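Local coordinates for Endoglucanase(Endo-1,4-beta-glucanase)protein (Pseudomonas stutzeri, PDB 6R2J) that probably hydrolyses internal beta-1,4-glucosidic bonds of cellulose as a family 5 endoglucanase, and holds cellobiose in this crystal, at residues 116-127 against 155-166. Residues are numbered along the deposited sequence; the frame is centred on the assembly and turned at random.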
ATOM      1  N   TYR A 116       5.332  22.188   1.045  1.00 13.63           N
ATOM      2  CA  TYR A 116       5.015  21.344  -0.089  1.00 13.51           C
ATOM      3  C   TYR A 116       6.223  21.114  -0.994  1.00 14.27           C
ATOM      4  O   TYR A 116       6.369  20.031  -1.569  1.00 15.61           O
ATOM      5  CB  TYR A 116       3.937  22.071  -0.872  1.00 13.13           C
ATOM      6  CG  TYR A 116       2.540  21.965  -0.346  1.00 10.99           C
ATOM      7  CD1 TYR A 116       2.186  21.055   0.651  1.00  9.99           C
ATOM      8  CD2 TYR A 116       1.543  22.745  -0.910  1.00 11.22           C
ATOM      9  CE1 TYR A 116       0.861  20.916   1.052  1.00  9.00           C
ATOM     10  CE2 TYR A 116       0.243  22.643  -0.491  1.00 11.10           C
ATOM     11  CZ  TYR A 116      -0.096  21.730   0.480  1.00 10.45           C
ATOM     12  OH  TYR A 116      -1.408  21.685   0.847  1.00 10.34           O
ATOM     13  N   GLU A 117       7.071  22.135  -1.171  1.00 13.91           N
ATOM     14  CA  GLU A 117       8.259  22.003  -2.015  1.00 14.45           C
ATOM     15  C   GLU A 117       9.234  20.956  -1.481  1.00 12.87           C
ATOM     16  O   GLU A 117       9.997  20.372  -2.255  1.00 12.77           O
ATOM     17  CB  GLU A 117       8.937  23.380  -2.153  1.00 17.25           C
ATOM     18  CG  GLU A 117      10.099  23.473  -3.173  1.00 22.21           C
ATOM     19  CD  GLU A 117       9.979  22.498  -4.374  1.00 25.29           C
ATOM     20  OE1 GLU A 117      10.925  21.706  -4.620  1.00 25.35           O
ATOM     21  OE2 GLU A 117       8.940  22.536  -5.077  1.00 27.36           O
ATOM     22  N   ALA A 118       9.272  20.741  -0.167  1.00 11.91           N
ATOM     23  CA  ALA A 118      10.179  19.745   0.391  1.00 12.00           C
ATOM     24  C   ALA A 118       9.722  18.328   0.055  1.00 10.53           C
ATOM     25  O   ALA A 118      10.541  17.440  -0.199  1.00 10.03           O
ATOM     26  CB  ALA A 118      10.269  19.962   1.897  1.00 13.19           C
ATOM     27  N   TYR A 119       8.416  18.109   0.090  1.00  9.46           N
ATOM     28  CA  TYR A 119       7.809  16.844  -0.304  1.00  7.06           C
ATOM     29  C   TYR A 119       7.963  16.594  -1.800  1.00  8.79           C
ATOM     30  O   TYR A 119       8.392  15.518  -2.214  1.00 10.28           O
ATOM     31  CB  TYR A 119       6.353  16.937   0.128  1.00  6.48           C
ATOM     32  CG  TYR A 119       5.519  15.741  -0.030  1.00  6.97           C
ATOM     33  CD1 TYR A 119       5.933  14.508   0.441  1.00  7.11           C
ATOM     34  CD2 TYR A 119       4.282  15.839  -0.621  1.00  7.66           C
ATOM     35  CE1 TYR A 119       5.144  13.389   0.290  1.00  7.49           C
ATOM     36  CE2 TYR A 119       3.480  14.721  -0.779  1.00  8.07           C
ATOM     37  CZ  TYR A 119       3.913  13.488  -0.321  1.00  7.31           C
ATOM     38  OH  TYR A 119       3.091  12.372  -0.483  1.00  7.68           O
ATOM     39  N   ALA A 120       7.603  17.577  -2.636  1.00 10.03           N
ATOM     40  CA  ALA A 120       7.826  17.447  -4.071  1.00  8.84           C
ATOM     41  C   ALA A 120       9.272  17.057  -4.405  1.00  9.75           C
ATOM     42  O   ALA A 120       9.503  16.173  -5.240  1.00 10.70           O
ATOM     43  CB  ALA A 120       7.439  18.752  -4.755  1.00 10.94           C
ATOM     44  N   SER A 121      10.258  17.714  -3.776  1.00 11.62           N
ATOM     45  CA  SER A 121      11.660  17.455  -4.116  1.00 14.19           C
ATOM     46  C   SER A 121      12.054  16.026  -3.771  1.00 14.33           C
ATOM     47  O   SER A 121      12.697  15.340  -4.572  1.00 15.82           O
ATOM     48  CB  SER A 121      12.588  18.438  -3.396  1.00 17.00           C
ATOM     49  OG  SER A 121      13.923  17.977  -3.449  1.00 19.14           O
ATOM     50  N   VAL A 122      11.671  15.560  -2.573  1.00 13.72           N
ATOM     51  CA  VAL A 122      12.049  14.218  -2.156  1.00 10.81           C
ATOM     52  C   VAL A 122      11.472  13.200  -3.125  1.00 10.10           C
ATOM     53  O   VAL A 122      12.133  12.222  -3.469  1.00 10.17           O
ATOM     54  CB  VAL A 122      11.755  13.938  -0.660  1.00 10.61           C
ATOM     55  CG1 VAL A 122      10.304  13.718  -0.392  1.00  9.47           C
ATOM     56  CG2 VAL A 122      12.628  12.762  -0.223  1.00 12.54           C
ATOM     57  N   TRP A 123      10.250  13.443  -3.632  1.00 11.16           N
ATOM     58  CA  TRP A 123       9.664  12.496  -4.578  1.00 11.84           C
ATOM     59  C   TRP A 123      10.318  12.629  -5.948  1.00 13.28           C
ATOM     60  O   TRP A 123      10.605  11.628  -6.619  1.00 12.87           O
ATOM     61  CB  TRP A 123       8.138  12.648  -4.623  1.00 11.45           C
ATOM     62  CG  TRP A 123       7.496  11.627  -3.711  1.00 11.05           C
ATOM     63  CD1 TRP A 123       6.689  11.857  -2.610  1.00 10.54           C
ATOM     64  CD2 TRP A 123       7.644  10.212  -3.803  1.00 10.34           C
ATOM     65  NE1 TRP A 123       6.344  10.657  -2.017  1.00 10.56           N
ATOM     66  CE2 TRP A 123       6.914   9.635  -2.727  1.00  9.95           C
ATOM     67  CE3 TRP A 123       8.337   9.368  -4.675  1.00 10.63           C
ATOM     68  CZ2 TRP A 123       6.847   8.254  -2.524  1.00 10.37           C
ATOM     69  CZ3 TRP A 123       8.258   7.979  -4.462  1.00  9.84           C
ATOM     70  CH2 TRP A 123       7.505   7.447  -3.406  1.00 10.11           C
ATOM     71  N   ARG A 124      10.595  13.862  -6.358  1.00 14.71           N
ATOM     72  CA  ARG A 124      11.379  14.047  -7.564  1.00 14.08           C
ATOM     73  C   ARG A 124      12.712  13.323  -7.444  1.00 12.86           C
ATOM     74  O   ARG A 124      13.121  12.600  -8.356  1.00 12.38           O
ATOM     75  CB  ARG A 124      11.570  15.537  -7.833  1.00 15.59           C
ATOM     76  CG  ARG A 124      12.023  15.788  -9.272  1.00 18.26           C
ATOM     77  CD  ARG A 124      12.362  17.245  -9.540  1.00 20.61           C
ATOM     78  NE  ARG A 124      11.253  18.162  -9.282  1.00 21.52           N
ATOM     79  CZ  ARG A 124      11.146  18.915  -8.195  1.00 20.49           C
ATOM     80  NH1 ARG A 124      12.074  18.861  -7.259  1.00 20.44           N
ATOM     81  NH2 ARG A 124      10.115  19.721  -8.045  1.00 18.87           N
ATOM     82  N   LYS A 125      13.402  13.504  -6.320  1.00 13.44           N
ATOM     83  CA  LYS A 125      14.692  12.852  -6.136  1.00 13.46           C
ATOM     84  C   LYS A 125      14.544  11.343  -6.084  1.00 11.71           C
ATOM     85  O   LYS A 125      15.355  10.631  -6.679  1.00 12.46           O
ATOM     86  CB  LYS A 125      15.388  13.360  -4.873  1.00 14.25           C
ATOM     87  CG  LYS A 125      16.219  14.611  -5.056  1.00 14.81           C
ATOM     88  CD  LYS A 125      17.010  14.849  -3.800  1.00 16.81           C
ATOM     89  CE  LYS A 125      17.916  16.053  -3.905  1.00 19.52           C
ATOM     90  NZ  LYS A 125      17.200  17.269  -3.442  1.00 22.65           N
ATOM     91  N   LEU A 126      13.539  10.828  -5.360  1.00 10.54           N
ATOM     92  CA  LEU A 126      13.319   9.379  -5.339  1.00 11.34           C
ATOM     93  C   LEU A 126      12.989   8.831  -6.730  1.00 12.17           C
ATOM     94  O   LEU A 126      13.483   7.763  -7.124  1.00 13.94           O
ATOM     95  CB  LEU A 126      12.204   9.022  -4.356  1.00 12.33           C
ATOM     96  CG  LEU A 126      12.493   9.205  -2.865  1.00 10.17           C
ATOM     97  CD1 LEU A 126      11.243   9.010  -2.051  1.00  9.60           C
ATOM     98  CD2 LEU A 126      13.585   8.239  -2.461  1.00 11.51           C
ATOM     99  N   ALA A 127      12.145   9.538  -7.493  1.00 10.66           N
ATOM    100  CA  ALA A 127      11.795   9.054  -8.826  1.00 11.87           C
ATOM    101  C   ALA A 127      13.012   9.028  -9.748  1.00 12.62           C
ATOM    102  O   ALA A 127      13.103   8.167 -10.626  1.00 10.87           O
ATOM    103  CB  ALA A 127      10.666   9.907  -9.406  1.00 13.38           C
ATOM    104  N   ALA A 155      -0.599  18.749  -1.103  1.00  8.62           N
ATOM    105  CA  ALA A 155       0.663  18.016  -1.004  1.00  9.52           C
ATOM    106  C   ALA A 155       0.711  16.906  -2.037  1.00  9.90           C
ATOM    107  O   ALA A 155       1.749  16.695  -2.677  1.00 10.49           O
ATOM    108  CB  ALA A 155       0.818  17.419   0.396  1.00  8.49           C
ATOM    109  N   ALA A 156      -0.421  16.206  -2.220  1.00  9.61           N
ATOM    110  CA  ALA A 156      -0.493  15.122  -3.204  1.00  8.91           C
ATOM    111  C   ALA A 156      -0.250  15.635  -4.619  1.00  9.66           C
ATOM    112  O   ALA A 156       0.460  14.989  -5.405  1.00  9.56           O
ATOM    113  CB  ALA A 156      -1.855  14.427  -3.141  1.00  7.83           C
ATOM    114  N   GLN A 157      -0.842  16.786  -4.975  1.00  9.33           N
ATOM    115  CA  GLN A 157      -0.583  17.356  -6.294  1.00  8.65           C
ATOM    116  C   GLN A 157       0.858  17.856  -6.451  1.00  9.44           C
ATOM    117  O   GLN A 157       1.429  17.776  -7.553  1.00 10.80           O
ATOM    118  CB  GLN A 157      -1.595  18.455  -6.578  1.00  8.46           C
ATOM    119  CG  GLN A 157      -1.613  18.925  -8.005  1.00  7.66           C
ATOM    120  CD  GLN A 157      -2.232  17.899  -8.925  1.00  8.29           C
ATOM    121  OE1 GLN A 157      -3.400  17.570  -8.803  1.00  9.77           O
ATOM    122  NE2 GLN A 157      -1.447  17.382  -9.843  1.00 10.44           N
ATOM    123  N   ALA A 158       1.456  18.401  -5.391  1.00  9.68           N
ATOM    124  CA  ALA A 158       2.842  18.845  -5.484  1.00  9.27           C
ATOM    125  C   ALA A 158       3.764  17.674  -5.794  1.00 10.02           C
ATOM    126  O   ALA A 158       4.631  17.778  -6.666  1.00 10.93           O
ATOM    127  CB  ALA A 158       3.248  19.582  -4.206  1.00  9.22           C
ATOM    128  N   ALA A 159       3.557  16.530  -5.129  1.00  9.00           N
ATOM    129  CA  ALA A 159       4.402  15.363  -5.374  1.00  8.87           C
ATOM    130  C   ALA A 159       4.159  14.789  -6.762  1.00 10.38           C
ATOM    131  O   ALA A 159       5.105  14.377  -7.441  1.00 11.78           O
ATOM    132  CB  ALA A 159       4.160  14.302  -4.302  1.00  9.02           C
ATOM    133  N   VAL A 160       2.895  14.736  -7.200  1.00 10.35           N
ATOM    134  CA  VAL A 160       2.591  14.190  -8.521  1.00 11.70           C
ATOM    135  C   VAL A 160       3.234  15.043  -9.617  1.00 11.79           C
ATOM    136  O   VAL A 160       3.920  14.530 -10.516  1.00 11.91           O
ATOM    137  CB  VAL A 160       1.068  14.055  -8.737  1.00 11.54           C
ATOM    138  CG1 VAL A 160       0.807  13.786 -10.221  1.00 11.16           C
ATOM    139  CG2 VAL A 160       0.471  12.988  -7.838  1.00 11.85           C
ATOM    140  N   ASP A 161       3.032  16.360  -9.552  1.00 11.79           N
ATOM    141  CA  ASP A 161       3.651  17.239 -10.542  1.00 10.77           C
ATOM    142  C   ASP A 161       5.144  16.971 -10.618  1.00 10.43           C
ATOM    143  O   ASP A 161       5.702  16.783 -11.703  1.00 11.80           O
ATOM    144  CB  ASP A 161       3.371  18.705 -10.195  1.00 11.17           C
ATOM    145  CG  ASP A 161       1.902  19.067 -10.331  1.00 11.43           C
ATOM    146  OD1 ASP A 161       1.155  18.314 -10.987  1.00 11.27           O
ATOM    147  OD2 ASP A 161       1.485  20.105  -9.786  1.00 12.89           O
ATOM    148  N   ALA A 162       5.794  16.906  -9.458  1.00 11.07           N
ATOM    149  CA  ALA A 162       7.242  16.721  -9.398  1.00 12.14           C
ATOM    150  C   ALA A 162       7.659  15.375  -9.975  1.00 12.66           C
ATOM    151  O   ALA A 162       8.625  15.290 -10.749  1.00 13.44           O
ATOM    152  CB  ALA A 162       7.728  16.852  -7.953  1.00 11.92           C
ATOM    153  N   ILE A 163       6.942  14.311  -9.608  1.00 11.92           N
ATOM    154  CA  ILE A 163       7.268  12.988 -10.130  1.00 12.51           C
ATOM    155  C   ILE A 163       7.183  12.978 -11.658  1.00 11.65           C
ATOM    156  O   ILE A 163       8.018  12.375 -12.343  1.00 12.05           O
ATOM    157  CB  ILE A 163       6.325  11.930  -9.517  1.00 13.55           C
ATOM    158  CG1 ILE A 163       6.679  11.590  -8.063  1.00 14.10           C
ATOM    159  CG2 ILE A 163       6.325  10.642 -10.389  1.00 13.95           C
ATOM    160  CD1 ILE A 163       5.582  10.730  -7.348  1.00 11.68           C
ATOM    161  N   ARG A 164       6.148  13.612 -12.212  1.00 13.37           N
ATOM    162  CA  ARG A 164       5.905  13.567 -13.647  1.00 12.96           C
ATOM    163  C   ARG A 164       6.860  14.458 -14.409  1.00 13.23           C
ATOM    164  O   ARG A 164       6.871  14.399 -15.647  1.00 14.87           O
ATOM    165  CB  ARG A 164       4.444  13.940 -13.945  1.00 13.00           C
ATOM    166  CG  ARG A 164       3.418  12.959 -13.338  1.00 11.38           C
ATOM    167  CD  ARG A 164       3.445  11.683 -14.164  1.00 13.16           C
ATOM    168  NE  ARG A 164       2.367  10.758 -13.843  1.00 12.36           N
ATOM    169  CZ  ARG A 164       2.564   9.502 -13.481  1.00 11.51           C
ATOM    170  NH1 ARG A 164       3.787   9.004 -13.395  1.00 12.01           N
ATOM    171  NH2 ARG A 164       1.534   8.737 -13.208  1.00 11.91           N
ATOM    172  N   GLU A 165       7.649  15.272 -13.691  1.00 13.51           N
ATOM    173  CA  GLU A 165       8.732  16.030 -14.310  1.00 16.55           C
ATOM    174  C   GLU A 165       9.892  15.119 -14.691  1.00 15.12           C
ATOM    175  O   GLU A 165      10.679  15.445 -15.587  1.00 15.86           O
ATOM    176  CB  GLU A 165       9.267  17.082 -13.334  1.00 18.17           C
ATOM    177  CG  GLU A 165       8.341  18.230 -12.961  1.00 20.09           C
ATOM    178  CD  GLU A 165       8.959  19.101 -11.825  1.00 22.34           C
ATOM    179  OE1 GLU A 165      10.200  19.239 -11.807  1.00 23.04           O
ATOM    180  OE2 GLU A 165       8.236  19.621 -10.937  1.00 24.52           O
ATOM    181  N   VAL A 166      10.031  13.997 -13.996  1.00 15.00           N
ATOM    182  CA  VAL A 166      11.118  13.068 -14.251  1.00 16.86           C
ATOM    183  C   VAL A 166      10.647  11.704 -14.739  1.00 16.00           C
ATOM    184  O   VAL A 166      11.439  10.998 -15.387  1.00 14.46           O
ATOM    185  CB  VAL A 166      12.054  12.908 -13.029  1.00 19.65           C
ATOM    186  CG1 VAL A 166      12.649  14.250 -12.609  1.00 21.14           C
ATOM    187  CG2 VAL A 166      11.332  12.236 -11.893  1.00 19.59           C
TER
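Arg124 reaches from helix 116-130 across Ala162 to Glu165 on helix 152-166, and its side chain reads like a section through the interface. CB lies near the Ala162 methyl. With CG anti to the backbone N, CG comes 3.7 Å from Val166 CG1, the two side chains crossing at about a right angle. CD passes Glu165 OE1 at 3.7 Å, and the bend at chi3 beyond it turns NE toward Glu165 and lays one guanidinium face over Ala162 CB. At the tip NE donates to Glu165 OE1 over 2.9 Å, bent to 137° and arriving from above the carboxylate plane, while NH2 adds a weak, straighter bond to Glu165 OE2. The two flat groups are well tilted from each other, so this salt bridge is not a coplanar fork.

Behind it, alanines let the backbones close in: Ala120 CA and Ala159 CA are 4.2 Å apart, and Ala120 CB sits 3.7 Å from Ala162 CB. Toward the N-terminal ends, Tyr116 lays a ring face over Ala155 N, and the edge of Tyr119 meets Ala155 O, 3.2 Å from CE2. Trp123 and Ile163 lie side by side, pointing the same way, with Trp123 CB 3.9 Å from Ile163 CG1. Inward, Trp123 NE1 and Tyr119 OH both hydrogen-bond Ile141 O just past strand 136-140.

These are successive outer helices of the TIM barrel, running the same way at 34° with strand 136-140 between them in sequence. The chemistry implies a division of labour: small methyls and aromatic rings make a close, largely apolar seam, and an ion pair with exposed Glu165, probably weakened by solvent, closes its outer margin.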